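Local coordinates for protein histidine acid phosphatase (Bifidobacterium longum subsp. infantis, PDB 6RXD) that probably removes phosphate groups from inositol polyphosphates such as phytate, and from 2,3-bisphosphoglycerate, as a histidine acid phosphatase of the MINPP type, at residues G87-A90 against A91-N95. Residues are numbered along the deposited sequence; the frame is centred on the assembly and turned at random.
Sequences GITA and ANVEN. With ZN (zinc ion), chain D.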
loop_
_atom_site.group_PDB
_atom_site.type_symbol
_atom_site.label_atom_id
_atom_site.label_comp_id
_atom_site.label_asym_id
_atom_site.label_seq_id
_atom_site.Cartn_x
_atom_site.Cartn_y
_atom_site.Cartn_z
ATOM N N GLY A 87 7.212 16.661 18.433
ATOM C CA GLY A 87 6.484 17.150 17.276
ATOM C C GLY A 87 5.680 16.080 16.554
ATOM O O GLY A 87 4.514 16.301 16.233
ATOM N N ILE A 88 6.285 14.923 16.284
ATOM C CA ILE A 88 5.541 13.880 15.575
ATOM C C ILE A 88 4.460 13.272 16.474
ATOM O O ILE A 88 3.376 12.894 16.014
ATOM C CB ILE A 88 6.464 12.801 14.938
ATOM C CG1 ILE A 88 5.676 11.983 13.906
ATOM C CG2 ILE A 88 7.074 11.892 15.999
ATOM C CD1 ILE A 88 6.544 11.306 12.858
ATOM N N THR A 89 4.736 13.216 17.769
ATOM C CA THR A 89 3.732 12.735 18.707
ATOM C C THR A 89 2.546 13.695 18.742
ATOM O O THR A 89 1.390 13.276 18.656
ATOM C CB THR A 89 4.347 12.553 20.093
ATOM O OG1 THR A 89 5.299 11.489 20.023
ATOM C CG2 THR A 89 3.276 12.211 21.150
ATOM N N ALA A 90 2.832 14.992 18.827
ATOM C CA ALA A 90 1.766 15.984 18.852
ATOM C C ALA A 90 0.928 15.962 17.579
ATOM O O ALA A 90 -0.280 16.160 17.627
ATOM C CB ALA A 90 2.338 17.380 19.100
ATOM N N ALA A 91 1.565 15.733 16.439
ATOM C CA ALA A 91 0.843 15.654 15.175
ATOM C C ALA A 91 -0.119 14.463 15.181
ATOM O O ALA A 91 -1.262 14.554 14.708
ATOM C CB ALA A 91 1.815 15.553 14.021
ATOM N N ASN A 92 0.349 13.343 15.713
ATOM C CA ASN A 92 -0.489 12.154 15.814
ATOM C C ASN A 92 -1.609 12.261 16.837
ATOM O O ASN A 92 -2.713 11.750 16.616
ATOM C CB ASN A 92 0.382 10.933 16.109
ATOM C CG ASN A 92 1.025 10.387 14.869
ATOM O OD1 ASN A 92 0.369 9.706 14.077
ATOM N ND2 ASN A 92 2.308 10.695 14.672
ATOM N N VAL A 93 -1.338 12.933 17.947
ATOM C CA VAL A 93 -2.364 13.122 18.963
ATOM C C VAL A 93 -3.510 13.941 18.383
ATOM O O VAL A 93 -4.687 13.614 18.559
ATOM C CB VAL A 93 -1.780 13.780 20.226
ATOM C CG1 VAL A 93 -2.884 14.333 21.113
ATOM C CG2 VAL A 93 -0.943 12.769 20.993
ATOM N N GLU A 94 -3.162 14.974 17.631
ATOM C CA GLU A 94 -4.182 15.819 17.022
ATOM C C GLU A 94 -4.984 15.098 15.943
ATOM O O GLU A 94 -6.206 15.237 15.866
ATOM C CB GLU A 94 -3.539 17.067 16.433
ATOM C CG GLU A 94 -4.530 17.951 15.744
ATOM C CD GLU A 94 -3.863 19.083 15.043
ATOM O OE1 GLU A 94 -4.292 20.240 15.242
ATOM O OE2 GLU A 94 -2.910 18.813 14.277
ATOM N N ASN A 95 -4.302 14.339 15.099
ATOM C CA ASN A 95 -4.980 13.649 14.011
ATOM C C ASN A 95 -5.712 12.406 14.475
ATOM O O ASN A 95 -6.717 12.012 13.884
ATOM C CB ASN A 95 -3.991 13.285 12.910
ATOM C CG ASN A 95 -3.815 14.392 11.909
ATOM O OD1 ASN A 95 -4.100 15.555 12.195
ATOM N ND2 ASN A 95 -3.347 14.040 10.719
HETATM ZN ZN ZN D . -1.854 20.733 14.883
HETATM O O HOH W 1 -1.601 21.806 17.041
#
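Asn92 folds its carboxamide back along the helix and lies alongside Ile88, the two side chains pointing the same way. ND2 of Asn92 comes 3.7 Å from CG1 of Ile88 and donates to the carbonyl of that same residue, at 2.8 Å from Ile88 O. This donor sits above the carbonyl plane, 40° out of it, while the backbone N of Asn92 reaches Ile88 O from the opposite face at 3.1 Å; two bonds from one residue thus grip a single oxygen. With CG beside its own backbone N (chi1 -81°), the amide can reach back one turn to Ile88 O, and OD1 accepts from the backbone N of Leu50. Because both ends of the amide are engaged, the rotation of this buried group is fixed, with Tyr97 and Met318 of the adjoining loops against it. An alanine here would keep the backbone bond but is likely to leave the amide N of Leu50 without its acceptor and Ile88 O with one donor fewer. All of this takes place in the last turns of helix 75-95, within the branch-2 histidine phosphatase region and about 22 Å from the centre of the chain (centre to centre), where regular i to i+4 bonds run from Ala91 N to Gly87 O through Glu94 N to Ala90 O. On another side of the helix, Val93 CG2 rests 3.3 Å from Thr89 O and meets the methyl CG2 of Thr89 more loosely, at 4.3 Å, whereas the hydroxyl of Thr89 bonds to Asp56 and Leu85 O. Glu94 is exposed; CG anti to the backbone N (chi1 178°) and an extended chain beyond it carry the carboxylate to a zinc ion, which it chelates through both oxygens, Glu94 OE2 at 2.3 Å and OE1 at 2.5 Å from the metal, with His326 and a water as further ligands.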